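Local coordinates for protein aerobactin synthase IucC (Klebsiella pneumoniae, PDB 6CN7) that probably catalyses the ATP-dependent attachment of a second N-acetyl-N-hydroxylysine to the citryl intermediate, completing the siderophore aerobactin used in iron uptake, at residues 224-229 with 346-351; 255-260 with 271-276. The protein carries 5 engineered substitutions. One frame throughout, in Å; residues are numbered along the deposited sequence.

Interaction 1 (224-229 with 346-351); sequences PWQWQQ and QEMLGV
Gln-226 reaches from helix 224-234 to the backbone of Met-348 and makes the polar part of this contact: its NE2 donates to Met-348 O over 3.3 Å. The N-H...O angle is 152°, and the nitrogen arrives in the carbonyl plane on a lone pair, while the oxygen sits a little out of the glutamine's own amide plane. With CG anti to the backbone N (chi1 -174°) and a bend at chi2, the amide is carried out from the helix toward the acceptor. The same NE2 also bonds Thr-279 OG1, its stronger partner. OE1 lies in plane at the edge of the Trp-225 ring.

Met-348 is the last residue of helix 344-348; Leu-349 leaves helical geometry and the chain runs on into strand 350-355. The bond thus fastens a helix end, just where it passes into a strand of the large antiparallel sheet of this IucA/IucC-family region, to a helix lying against strands 165-174 and 244-250.

Beyond the bond, van der Waals contact between the two segments is slight: Met-348 CB lies 3.8 Å from Gln-226 NE2. Elsewhere on helix 224-234, Trp-227 NE1 bonds Glu-153 of the second subunit, and Gln-229 pairs with Gln-229 of that subunit.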
ATOM      1  N   PRO A 224       5.337  10.687   0.612  1.00 44.08           N
ATOM      2  CA  PRO A 224       4.555   9.960  -0.406  1.00 45.43           C
ATOM      3  C   PRO A 224       4.082   8.589   0.054  1.00 45.30           C
ATOM      4  O   PRO A 224       2.978   8.167  -0.311  1.00 41.66           O
ATOM      5  CB  PRO A 224       5.524   9.870  -1.595  1.00 43.41           C
ATOM      6  CG  PRO A 224       6.877  10.132  -1.028  1.00 44.17           C
ATOM      7  CD  PRO A 224       6.675  11.054   0.126  1.00 40.82           C
ATOM      8  N   TRP A 225       4.886   7.876   0.845  1.00 43.25           N
ATOM      9  CA  TRP A 225       4.428   6.603   1.393  1.00 47.23           C
ATOM     10  C   TRP A 225       3.232   6.808   2.312  1.00 50.86           C
ATOM     11  O   TRP A 225       2.252   6.057   2.245  1.00 48.29           O
ATOM     12  CB  TRP A 225       5.560   5.904   2.145  1.00 43.22           C
ATOM     13  CG  TRP A 225       5.198   4.510   2.573  1.00 45.22           C
ATOM     14  CD1 TRP A 225       5.458   3.351   1.899  1.00 45.19           C
ATOM     15  CD2 TRP A 225       4.500   4.132   3.764  1.00 45.16           C
ATOM     16  NE1 TRP A 225       4.968   2.277   2.596  1.00 46.75           N
ATOM     17  CE2 TRP A 225       4.373   2.728   3.746  1.00 46.23           C
ATOM     18  CE3 TRP A 225       3.967   4.842   4.846  1.00 45.57           C
ATOM     19  CZ2 TRP A 225       3.736   2.020   4.768  1.00 43.36           C
ATOM     20  CZ3 TRP A 225       3.339   4.139   5.856  1.00 49.16           C
ATOM     21  CH2 TRP A 225       3.230   2.742   5.810  1.00 49.65           C
ATOM     22  N   GLN A 226       3.295   7.826   3.173  1.00 51.25           N
ATOM     23  CA  GLN A 226       2.171   8.128   4.053  1.00 49.66           C
ATOM     24  C   GLN A 226       0.913   8.432   3.249  1.00 42.50           C
ATOM     25  O   GLN A 226      -0.177   7.951   3.583  1.00 43.12           O
ATOM     26  CB  GLN A 226       2.530   9.306   4.961  1.00 49.50           C
ATOM     27  CG  GLN A 226       1.496   9.624   6.035  1.00 48.23           C
ATOM     28  CD  GLN A 226       1.516   8.640   7.187  1.00 47.37           C
ATOM     29  OE1 GLN A 226       2.192   7.614   7.133  1.00 45.86           O
ATOM     30  NE2 GLN A 226       0.775   8.954   8.244  1.00 49.52           N
ATOM     31  N   TRP A 227       1.040   9.230   2.186  1.00 43.01           N
ATOM     32  CA  TRP A 227      -0.115   9.514   1.339  1.00 46.19           C
ATOM     33  C   TRP A 227      -0.596   8.257   0.628  1.00 45.22           C
ATOM     34  O   TRP A 227      -1.802   7.987   0.568  1.00 47.40           O
ATOM     35  CB  TRP A 227       0.225  10.588   0.310  1.00 49.35           C
ATOM     36  CG  TRP A 227      -0.805  10.687  -0.773  1.00 52.45           C
ATOM     37  CD1 TRP A 227      -0.688  10.253  -2.062  1.00 53.01           C
ATOM     38  CD2 TRP A 227      -2.120  11.236  -0.654  1.00 56.89           C
ATOM     39  NE1 TRP A 227      -1.848  10.505  -2.755  1.00 56.82           N
ATOM     40  CE2 TRP A 227      -2.742  11.109  -1.912  1.00 57.50           C
ATOM     41  CE3 TRP A 227      -2.832  11.826   0.395  1.00 59.02           C
ATOM     42  CZ2 TRP A 227      -4.041  11.553  -2.149  1.00 57.47           C
ATOM     43  CZ3 TRP A 227      -4.120  12.266   0.158  1.00 60.27           C
ATOM     44  CH2 TRP A 227      -4.712  12.128  -1.104  1.00 59.34           C
ATOM     45  N   GLN A 228       0.341   7.483   0.081  1.00 45.09           N
ATOM     46  CA  GLN A 228      -0.007   6.313  -0.714  1.00 49.98           C
ATOM     47  C   GLN A 228      -0.754   5.278   0.121  1.00 47.35           C
ATOM     48  O   GLN A 228      -1.810   4.778  -0.284  1.00 43.73           O
ATOM     49  CB  GLN A 228       1.273   5.722  -1.304  1.00 55.62           C
ATOM     50  CG  GLN A 228       1.091   4.582  -2.284  1.00 59.42           C
ATOM     51  CD  GLN A 228       2.424   4.046  -2.768  1.00 60.67           C
ATOM     52  OE1 GLN A 228       2.718   2.861  -2.623  1.00 59.52           O
ATOM     53  NE2 GLN A 228       3.246   4.925  -3.334  1.00 61.81           N
ATOM     54  N   GLN A 229      -0.230   4.958   1.304  1.00 46.86           N
ATOM     55  CA  GLN A 229      -0.725   3.831   2.085  1.00 46.61           C
ATOM     56  C   GLN A 229      -1.752   4.207   3.143  1.00 48.51           C
ATOM     57  O   GLN A 229      -2.602   3.374   3.477  1.00 49.03           O
ATOM     58  CB  GLN A 229       0.443   3.120   2.775  1.00 40.88           C
ATOM     59  CG  GLN A 229       1.477   2.558   1.816  1.00 47.34           C
ATOM     60  CD  GLN A 229       0.871   1.609   0.804  1.00 46.31           C
ATOM     61  OE1 GLN A 229       0.055   0.755   1.146  1.00 47.86           O
ATOM     62  NE2 GLN A 229       1.264   1.759  -0.455  1.00 50.19           N
ATOM     63  N   GLN A 346      -3.886  13.906  14.502  1.00 75.50           N
ATOM     64  CA  GLN A 346      -2.678  14.523  15.039  1.00 77.00           C
ATOM     65  C   GLN A 346      -1.436  13.703  14.718  1.00 74.29           C
ATOM     66  O   GLN A 346      -0.418  14.251  14.280  1.00 74.97           O
ATOM     67  CB  GLN A 346      -2.819  14.709  16.551  1.00 81.31           C
ATOM     68  CG  GLN A 346      -3.947  15.643  16.951  1.00 85.01           C
ATOM     69  CD  GLN A 346      -4.117  15.741  18.452  1.00 87.04           C
ATOM     70  OE1 GLN A 346      -3.600  14.913  19.204  1.00 84.11           O
ATOM     71  NE2 GLN A 346      -4.845  16.758  18.899  1.00 90.46           N
ATOM     72  N   GLU A 347      -1.498  12.388  14.936  1.00 71.21           N
ATOM     73  CA  GLU A 347      -0.327  11.549  14.712  1.00 67.21           C
ATOM     74  C   GLU A 347      -0.021  11.412  13.225  1.00 65.83           C
ATOM     75  O   GLU A 347       1.149  11.376  12.830  1.00 64.89           O
ATOM     76  CB  GLU A 347      -0.543  10.170  15.339  1.00 65.94           C
ATOM     77  N   MET A 348      -1.055  11.351  12.387  1.00 66.32           N
ATOM     78  CA  MET A 348      -0.878  10.980  10.989  1.00 63.00           C
ATOM     79  C   MET A 348      -0.712  12.172  10.056  1.00 60.92           C
ATOM     80  O   MET A 348      -0.158  12.005   8.963  1.00 62.28           O
ATOM     81  CB  MET A 348      -2.066  10.135  10.523  1.00 59.18           C
ATOM     82  CG  MET A 348      -2.243   8.848  11.309  1.00 57.16           C
ATOM     83  SD  MET A 348      -3.666   7.880  10.781  1.00 63.61           S
ATOM     84  CE  MET A 348      -3.106   7.301   9.182  1.00 64.36           C
ATOM     85  N   LEU A 349      -1.166  13.361  10.448  1.00 59.47           N
ATOM     86  CA  LEU A 349      -1.084  14.547   9.602  1.00 59.30           C
ATOM     87  C   LEU A 349      -0.362  15.646  10.366  1.00 66.60           C
ATOM     88  O   LEU A 349      -0.849  16.109  11.401  1.00 72.93           O
ATOM     89  CB  LEU A 349      -2.477  15.014   9.172  1.00 59.57           C
ATOM     90  CG  LEU A 349      -3.205  14.101   8.185  1.00 58.41           C
ATOM     91  CD1 LEU A 349      -4.661  14.509   8.053  1.00 61.10           C
ATOM     92  CD2 LEU A 349      -2.524  14.137   6.830  1.00 58.72           C
ATOM     93  N   GLY A 350       0.789  16.060   9.852  1.00 65.06           N
ATOM     94  CA  GLY A 350       1.576  17.087  10.501  1.00 63.26           C
ATOM     95  C   GLY A 350       2.929  17.216   9.836  1.00 64.62           C
ATOM     96  O   GLY A 350       3.279  16.457   8.928  1.00 69.72           O
ATOM     97  N   VAL A 351       3.688  18.199  10.311  1.00 64.65           N
ATOM     98  CA  VAL A 351       5.020  18.471   9.780  1.00 60.74           C
ATOM     99  C   VAL A 351       5.864  19.092  10.882  1.00 61.82           C
ATOM    100  O   VAL A 351       5.364  19.860  11.708  1.00 67.10           O
ATOM    101  CB  VAL A 351       4.962  19.393   8.543  1.00 58.79           C
ATOM    102  CG1 VAL A 351       4.338  20.738   8.901  1.00 60.41           C
ATOM    103  CG2 VAL A 351       6.354  19.580   7.944  1.00 53.77           C
TER

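Interaction 2 (255-260 with 271-276)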
ATOM      1  N   LEU A 255      15.767  13.192   0.625  1.00 50.83           N
ATOM      2  CA  LEU A 255      16.566  12.005   0.890  1.00 47.11           C
ATOM      3  C   LEU A 255      16.367  11.608   2.344  1.00 45.64           C
ATOM      4  O   LEU A 255      16.417  12.462   3.235  1.00 47.86           O
ATOM      5  CB  LEU A 255      18.044  12.276   0.596  1.00 51.95           C
ATOM      6  CG  LEU A 255      19.064  11.189   0.919  1.00 56.01           C
ATOM      7  CD1 LEU A 255      18.917  10.019  -0.034  1.00 60.08           C
ATOM      8  CD2 LEU A 255      20.464  11.771   0.855  1.00 57.50           C
ATOM      9  N   ALA A 256      16.142  10.318   2.583  1.00 42.73           N
ATOM     10  CA  ALA A 256      15.848   9.839   3.927  1.00 43.10           C
ATOM     11  C   ALA A 256      17.119   9.726   4.757  1.00 46.89           C
ATOM     12  O   ALA A 256      18.179   9.343   4.253  1.00 49.36           O
ATOM     13  CB  ALA A 256      15.148   8.482   3.867  1.00 43.98           C
ATOM     14  N   GLN A 257      17.003  10.063   6.038  1.00 48.49           N
ATOM     15  CA  GLN A 257      18.075   9.858   6.998  1.00 46.28           C
ATOM     16  C   GLN A 257      17.899   8.502   7.679  1.00 42.43           C
ATOM     17  O   GLN A 257      16.959   7.752   7.400  1.00 41.30           O
ATOM     18  CB  GLN A 257      18.095  10.985   8.031  1.00 48.67           C
ATOM     19  CG  GLN A 257      18.269  12.381   7.449  1.00 50.82           C
ATOM     20  CD  GLN A 257      18.244  13.458   8.519  1.00 54.77           C
ATOM     21  OE1 GLN A 257      18.221  13.163   9.713  1.00 59.10           O
ATOM     22  NE2 GLN A 257      18.243  14.716   8.093  1.00 53.05           N
ATOM     23  N   GLN A 258      18.814   8.183   8.595  1.00 43.67           N
ATOM     24  CA  GLN A 258      18.699   6.940   9.351  1.00 46.24           C
ATOM     25  C   GLN A 258      17.382   6.869  10.112  1.00 47.25           C
ATOM     26  O   GLN A 258      16.810   5.783  10.259  1.00 48.40           O
ATOM     27  CB  GLN A 258      19.878   6.803  10.315  1.00 47.50           C
ATOM     28  CG  GLN A 258      21.210   6.497   9.638  1.00 48.91           C
ATOM     29  CD  GLN A 258      21.262   5.103   9.039  1.00 51.43           C
ATOM     30  OE1 GLN A 258      21.648   4.926   7.885  1.00 56.57           O
ATOM     31  NE2 GLN A 258      20.885   4.103   9.829  1.00 48.75           N
ATOM     32  N   SER A 259      16.884   8.007  10.601  1.00 44.42           N
ATOM     33  CA  SER A 259      15.619   8.033  11.324  1.00 48.89           C
ATOM     34  C   SER A 259      14.418   7.810  10.416  1.00 52.74           C
ATOM     35  O   SER A 259      13.312   7.603  10.925  1.00 56.18           O
ATOM     36  CB  SER A 259      15.459   9.365  12.060  1.00 53.43           C
ATOM     37  OG  SER A 259      15.313  10.440  11.147  1.00 58.95           O
ATOM     38  N   LEU A 260      14.602   7.876   9.097  1.00 52.50           N
ATOM     39  CA  LEU A 260      13.574   7.508   8.129  1.00 48.99           C
ATOM     40  C   LEU A 260      12.462   8.551   8.026  1.00 46.83           C
ATOM     41  O   LEU A 260      11.998   8.855   6.922  1.00 44.04           O
ATOM     42  CB  LEU A 260      12.987   6.136   8.480  1.00 50.95           C
ATOM     43  CG  LEU A 260      12.092   5.483   7.427  1.00 56.11           C
ATOM     44  CD1 LEU A 260      12.827   5.289   6.109  1.00 56.93           C
ATOM     45  CD2 LEU A 260      11.578   4.150   7.944  1.00 58.77           C
ATOM     46  N   GLY A 271      19.430  24.346   4.766  1.00 76.82           N
ATOM     47  CA  GLY A 271      19.580  24.511   6.195  1.00 71.68           C
ATOM     48  C   GLY A 271      18.420  24.012   7.038  1.00 67.04           C
ATOM     49  O   GLY A 271      18.521  24.042   8.274  1.00 58.86           O
ATOM     50  N   LEU A 272      17.325  23.566   6.424  1.00 66.96           N
ATOM     51  CA  LEU A 272      16.192  23.005   7.150  1.00 61.90           C
ATOM     52  C   LEU A 272      15.940  21.587   6.659  1.00 57.86           C
ATOM     53  O   LEU A 272      15.746  21.367   5.459  1.00 57.23           O
ATOM     54  CB  LEU A 272      14.932  23.854   6.962  1.00 61.64           C
ATOM     55  CG  LEU A 272      14.888  25.228   7.638  1.00 64.54           C
ATOM     56  CD1 LEU A 272      13.600  25.954   7.268  1.00 65.97           C
ATOM     57  CD2 LEU A 272      15.011  25.103   9.149  1.00 61.81           C
ATOM     58  N   ASP A 273      15.946  20.634   7.584  1.00 52.25           N
ATOM     59  CA  ASP A 273      15.425  19.306   7.308  1.00 51.85           C
ATOM     60  C   ASP A 273      13.938  19.270   7.637  1.00 52.34           C
ATOM     61  O   ASP A 273      13.413  20.130   8.348  1.00 55.94           O
ATOM     62  CB  ASP A 273      16.165  18.242   8.117  1.00 48.85           C
ATOM     63  CG  ASP A 273      17.629  18.130   7.738  1.00 53.07           C
ATOM     64  OD1 ASP A 273      17.979  18.506   6.600  1.00 58.49           O
ATOM     65  OD2 ASP A 273      18.430  17.659   8.574  1.00 58.06           O
ATOM     66  N   ILE A 274      13.256  18.261   7.110  1.00 52.71           N
ATOM     67  CA  ILE A 274      11.827  18.089   7.328  1.00 52.25           C
ATOM     68  C   ILE A 274      11.596  16.720   7.945  1.00 51.14           C
ATOM     69  O   ILE A 274      12.257  15.742   7.580  1.00 51.46           O
ATOM     70  CB  ILE A 274      11.021  18.245   6.022  1.00 54.73           C
ATOM     71  CG1 ILE A 274       9.528  18.344   6.341  1.00 56.88           C
ATOM     72  CG2 ILE A 274      11.299  17.081   5.067  1.00 54.85           C
ATOM     73  CD1 ILE A 274       8.670  18.764   5.165  1.00 54.97           C
ATOM     74  N   LYS A 275      10.661  16.657   8.888  1.00 52.15           N
ATOM     75  CA  LYS A 275      10.284  15.412   9.547  1.00 50.93           C
ATOM     76  C   LYS A 275       8.789  15.213   9.366  1.00 50.64           C
ATOM     77  O   LYS A 275       7.995  16.088   9.727  1.00 51.51           O
ATOM     78  CB  LYS A 275      10.655  15.434  11.030  1.00 48.24           C
ATOM     79  CG  LYS A 275      10.299  14.157  11.768  1.00 54.09           C
ATOM     80  CD  LYS A 275      10.725  14.209  13.224  1.00 60.51           C
ATOM     81  CE  LYS A 275      10.376  12.915  13.940  1.00 65.20           C
ATOM     82  NZ  LYS A 275      10.816  12.923  15.361  1.00 69.63           N
ATOM     83  N   LEU A 276       8.409  14.064   8.812  1.00 44.43           N
ATOM     84  CA  LEU A 276       7.029  13.811   8.440  1.00 41.88           C
ATOM     85  C   LEU A 276       6.522  12.541   9.116  1.00 42.23           C
ATOM     86  O   LEU A 276       7.318  11.665   9.464  1.00 45.58           O
ATOM     87  CB  LEU A 276       6.896  13.673   6.918  1.00 42.95           C
ATOM     88  CG  LEU A 276       7.271  14.942   6.145  1.00 48.61           C
ATOM     89  CD1 LEU A 276       7.505  14.656   4.667  1.00 50.27           C
ATOM     90  CD2 LEU A 276       6.194  16.002   6.315  1.00 51.91           C
TER
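Gln-257 and Asp-273 meet through their polar ends, their side chains crossing at about a right angle and their flat groups turned 80° from each other. The amide nitrogen touches one oxygen of the carboxylate: Gln-257 NE2 stands 3.0 Å from Asp-273 OD2 but 4.1 Å from Asp-273 OD1, a single-pronged approach. The hydrogen bond is weak because it is bent, with an N-H...O angle of 133°.

Both side chains start with CG beside the backbone N and anti to the carbonyl carbon. For Gln-257 (chi1 -58°) this sends a chain extended beyond CG across to the other segment; the short Asp-273 side chain brings OD2 to the meeting point.

The backbones do not pair here. Strands 252-256 and 272-275 are second neighbours in an antiparallel sheet, with strand 262-265 between them, and the glutamine spans past that middle strand. NE2 also bonds Thr-264 OG1 of the middle strand, its stronger partner, and Asp-273 packs against the same threonine. Gln-257 itself sits just after the strand, at the first position of a type I beta turn closed by Leu-260 N to Gln-257 O at 2.9 Å. Asp-273 is anchored from its other side by backbone pairing with Arg-354 of strand 350-355.

Gln-257 and Asp-273 are both buried, and the contact is entirely polar. With two acceptors within reach of NE2, the amide can offer one hydrogen to each, which is consistent with the NH2 end, rather than OE1, facing the carboxylate; the threonine probably does most to hold the glutamine, and the bent bond to OD2 adds a lesser, directional tie between the turn and the strand.

How the interactions relate
The centres of the two contacts lie 14 Å apart, and interaction 2 is nested within the loop that interaction 1 closes: the order along the chain is 224-229, 255-260, 271-276, 346-351. They come together in one antiparallel sheet, where strands 272-275 and 350-355 are neighbours. Between them Val-351 CG2 packs on Ile-274 CD1 at 3.7 Å, and Leu-276 CD2 also packs on Val-351 CG2 and Gly-350 O. Interaction 1 sets a helix near the subunit interface against the start of strand 350-355, whereas interaction 2 lies deeper in the chain and ties the same sheet across three strands. Together they join chain-distant segments, one at each of two neighbouring strands, into one sheet of the IucA/IucC family region.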